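Local coordinates for DNA translocase coupling protein (Clostridium perfringens, PDB 6O1W) that is thought to bind ATP and DNA and to act as the membrane coupling protein in plasmid conjugation, as a member of the FtsK/SpoIIIE family, at residues A[29-33]-A[45-51]. Residues are numbered along the deposited sequence; the frame is centred on the assembly and turned at random.
Sequences PILKS and ITFESMI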
ATOM      1  N   PRO A  29      -4.469  35.809 -13.919  1.00 31.73           N
ATOM      2  CA  PRO A  29      -3.273  34.947 -13.853  1.00 31.49           C
ATOM      3  C   PRO A  29      -2.897  34.316 -15.185  1.00 37.93           C
ATOM      4  O   PRO A  29      -3.758  34.022 -16.015  1.00 37.81           O
ATOM      5  CB  PRO A  29      -3.664  33.898 -12.826  1.00 32.36           C
ATOM      6  CG  PRO A  29      -4.640  34.627 -11.934  1.00 35.79           C
ATOM      7  CD  PRO A  29      -5.448  35.440 -12.877  1.00 31.83           C
ATOM      8  N   ILE A  30      -1.589  34.176 -15.398  1.00 35.58           N
ATOM      9  CA  ILE A  30      -0.989  33.608 -16.594  1.00 35.28           C
ATOM     10  C   ILE A  30      -0.618  32.150 -16.318  1.00 39.42           C
ATOM     11  O   ILE A  30       0.199  31.898 -15.437  1.00 37.57           O
ATOM     12  CB  ILE A  30       0.291  34.424 -16.963  1.00 38.58           C
ATOM     13  CG1 ILE A  30       0.019  35.950 -17.129  1.00 38.69           C
ATOM     14  CG2 ILE A  30       1.012  33.844 -18.192  1.00 38.74           C
ATOM     15  CD1 ILE A  30      -1.006  36.360 -18.213  1.00 52.19           C
ATOM     16  N   LEU A  31      -1.135  31.205 -17.134  1.00 37.12           N
ATOM     17  CA  LEU A  31      -0.756  29.799 -17.043  1.00 36.75           C
ATOM     18  C   LEU A  31       0.696  29.646 -17.521  1.00 43.17           C
ATOM     19  O   LEU A  31       0.998  29.949 -18.685  1.00 42.01           O
ATOM     20  CB  LEU A  31      -1.682  28.906 -17.892  1.00 36.38           C
ATOM     21  CG  LEU A  31      -1.343  27.401 -17.874  1.00 40.56           C
ATOM     22  CD1 LEU A  31      -1.649  26.778 -16.533  1.00 39.75           C
ATOM     23  CD2 LEU A  31      -2.054  26.657 -18.994  1.00 43.18           C
ATOM     24  N   LYS A  32       1.586  29.207 -16.614  1.00 40.21           N
ATOM     25  CA  LYS A  32       2.996  28.992 -16.930  1.00 40.69           C
ATOM     26  C   LYS A  32       3.213  27.547 -17.312  1.00 45.67           C
ATOM     27  O   LYS A  32       3.979  27.275 -18.239  1.00 47.07           O
ATOM     28  CB  LYS A  32       3.911  29.386 -15.747  1.00 43.49           C
ATOM     29  CG  LYS A  32       3.902  30.887 -15.410  1.00 49.86           C
ATOM     30  CD  LYS A  32       4.212  31.834 -16.611  1.00 50.44           C
ATOM     31  CE  LYS A  32       5.674  31.837 -17.022  1.00 56.14           C
ATOM     32  NZ  LYS A  32       6.558  32.493 -16.019  1.00 49.19           N
ATOM     33  N   SER A  33       2.539  26.616 -16.600  1.00 39.71           N
ATOM     34  CA  SER A  33       2.626  25.178 -16.856  1.00 39.07           C
ATOM     35  C   SER A  33       1.536  24.382 -16.168  1.00 40.67           C
ATOM     36  O   SER A  33       1.072  24.733 -15.080  1.00 37.30           O
ATOM     37  CB  SER A  33       3.992  24.618 -16.452  1.00 42.67           C
ATOM     38  OG  SER A  33       4.300  24.847 -15.089  1.00 52.45           O
ATOM     39  N   ILE A  45      -0.375  22.968 -11.328  1.00 34.64           N
ATOM     40  CA  ILE A  45      -0.734  24.110 -12.153  1.00 34.29           C
ATOM     41  C   ILE A  45       0.013  25.317 -11.641  1.00 39.88           C
ATOM     42  O   ILE A  45      -0.122  25.682 -10.472  1.00 39.69           O
ATOM     43  CB  ILE A  45      -2.256  24.361 -12.262  1.00 36.58           C
ATOM     44  CG1 ILE A  45      -3.070  23.039 -12.317  1.00 35.79           C
ATOM     45  CG2 ILE A  45      -2.555  25.239 -13.475  1.00 36.22           C
ATOM     46  CD1 ILE A  45      -4.601  23.239 -11.958  1.00 35.26           C
ATOM     47  N   THR A  46       0.826  25.922 -12.517  1.00 35.63           N
ATOM     48  CA  THR A  46       1.639  27.068 -12.149  1.00 35.69           C
ATOM     49  C   THR A  46       1.095  28.296 -12.819  1.00 39.08           C
ATOM     50  O   THR A  46       0.941  28.321 -14.040  1.00 38.97           O
ATOM     51  CB  THR A  46       3.115  26.793 -12.499  1.00 42.76           C
ATOM     52  OG1 THR A  46       3.483  25.548 -11.924  1.00 44.50           O
ATOM     53  CG2 THR A  46       4.045  27.881 -12.014  1.00 41.11           C
ATOM     54  N   PHE A  47       0.836  29.340 -12.015  1.00 35.28           N
ATOM     55  CA  PHE A  47       0.326  30.623 -12.484  1.00 32.93           C
ATOM     56  C   PHE A  47       1.245  31.756 -12.109  1.00 37.72           C
ATOM     57  O   PHE A  47       1.824  31.774 -11.016  1.00 36.79           O
ATOM     58  CB  PHE A  47      -1.078  30.909 -11.907  1.00 33.33           C
ATOM     59  CG  PHE A  47      -2.200  30.064 -12.471  1.00 33.59           C
ATOM     60  CD1 PHE A  47      -2.710  30.312 -13.749  1.00 35.66           C
ATOM     61  CD2 PHE A  47      -2.794  29.074 -11.709  1.00 34.18           C
ATOM     62  CE1 PHE A  47      -3.770  29.561 -14.254  1.00 36.32           C
ATOM     63  CE2 PHE A  47      -3.862  28.326 -12.211  1.00 36.48           C
ATOM     64  CZ  PHE A  47      -4.327  28.560 -13.486  1.00 35.30           C
ATOM     65  N   GLU A  48       1.310  32.745 -12.995  1.00 35.61           N
ATOM     66  CA  GLU A  48       2.024  33.969 -12.749  1.00 35.77           C
ATOM     67  C   GLU A  48       1.027  35.116 -12.672  1.00 39.48           C
ATOM     68  O   GLU A  48       0.211  35.296 -13.588  1.00 37.91           O
ATOM     69  CB  GLU A  48       3.076  34.240 -13.812  1.00 37.07           C
ATOM     70  CG  GLU A  48       4.023  35.343 -13.368  1.00 44.83           C
ATOM     71  CD  GLU A  48       4.957  35.878 -14.431  1.00 69.91           C
ATOM     72  OE1 GLU A  48       4.976  35.325 -15.554  1.00 64.98           O
ATOM     73  OE2 GLU A  48       5.673  36.862 -14.135  1.00 65.98           O
ATOM     74  N   SER A  49       1.105  35.904 -11.584  1.00 37.87           N
ATOM     75  CA  SER A  49       0.227  37.072 -11.352  1.00 38.12           C
ATOM     76  C   SER A  49       0.752  37.954 -10.210  1.00 43.54           C
ATOM     77  O   SER A  49       1.636  37.545  -9.470  1.00 43.46           O
ATOM     78  CB  SER A  49      -1.199  36.617 -11.004  1.00 38.56           C
ATOM     79  OG  SER A  49      -1.220  36.063  -9.705  1.00 46.52           O
HETATM   80  N   MSE A  50       0.144  39.107 -10.026  1.00 44.06           N
HETATM   81  CA  MSE A  50       0.476  40.017  -8.945  1.00 47.57           C
HETATM   82  C   MSE A  50      -0.487  39.842  -7.762  1.00 47.68           C
HETATM   83  O   MSE A  50      -0.452  40.659  -6.839  1.00 49.69           O
HETATM   84  CB  MSE A  50       0.446  41.467  -9.454  1.00 52.68           C
HETATM   85  CG  MSE A  50       1.656  41.838 -10.294  1.00 64.93           C
HETATM   86 SE   MSE A  50       1.611  43.745 -10.677  1.00 79.80          SE
HETATM   87  CE  MSE A  50       2.034  44.463  -8.857  1.00 76.33           C
ATOM     88  N   ILE A  51      -1.333  38.785  -7.766  1.00 38.16           N
ATOM     89  CA  ILE A  51      -2.300  38.550  -6.686  1.00 34.54           C
ATOM     90  C   ILE A  51      -1.602  37.820  -5.532  1.00 37.75           C
ATOM     91  O   ILE A  51      -1.028  36.748  -5.751  1.00 36.99           O
ATOM     92  CB  ILE A  51      -3.588  37.833  -7.181  1.00 36.38           C
ATOM     93  CG1 ILE A  51      -4.237  38.603  -8.355  1.00 36.21           C
ATOM     94  CG2 ILE A  51      -4.581  37.635  -6.036  1.00 35.59           C
ATOM     95  CD1 ILE A  51      -5.147  37.797  -9.217  1.00 40.05           C
TER
HETATM   96  O   HOH W   1       3.304  23.195 -13.200  1.00 36.96           O
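Pro29 and Leu31 pack beside Phe47 in a beta hairpin, where strand 30-36 edges a four-stranded antiparallel sheet separate from the ten-stranded sheet that carries the Walker A loop. Leu31 and Phe47 share one face. Pro29 CB rests 3.8 Å from Phe47 CD1, meeting the ring obliquely. Leu31, with CG anti to the backbone N (chi1 179°), brings CD1 to 3.5 Å from Ile45 CG2. Tyr12 and Phe16 of helix 7-18 meet the Phe47 ring edge-to-face; a broad ring suits this aromatic setting, buried Pro29 and Ile45 fill in beside it, and Leu31 lies at the partly exposed margin.

The other face is polar and looser. Lys32 bends at chi2, chi3 and chi4, carrying CG and CD obliquely across Glu48 CB until NZ forms a long 3.3 Å salt bridge to Glu48 OE1, approached from above the carboxylate plane. Glu48 OE2 pairs with Arg81, just before strand 82-89, giving each oxygen a cation. One water bonds both hydroxyls, 2.7 Å from Ser33 OG and from Thr46 OG1.

Between the faces, Lys32 and Ser33 both oppose Thr46 in a classic bulge: Thr46 O takes Lys32 N at 2.8 Å and, weakly, Ser33 N. Apolar burial and backbone bonds thus probably do most of the holding, the partly solvent-open salt bridge adding little.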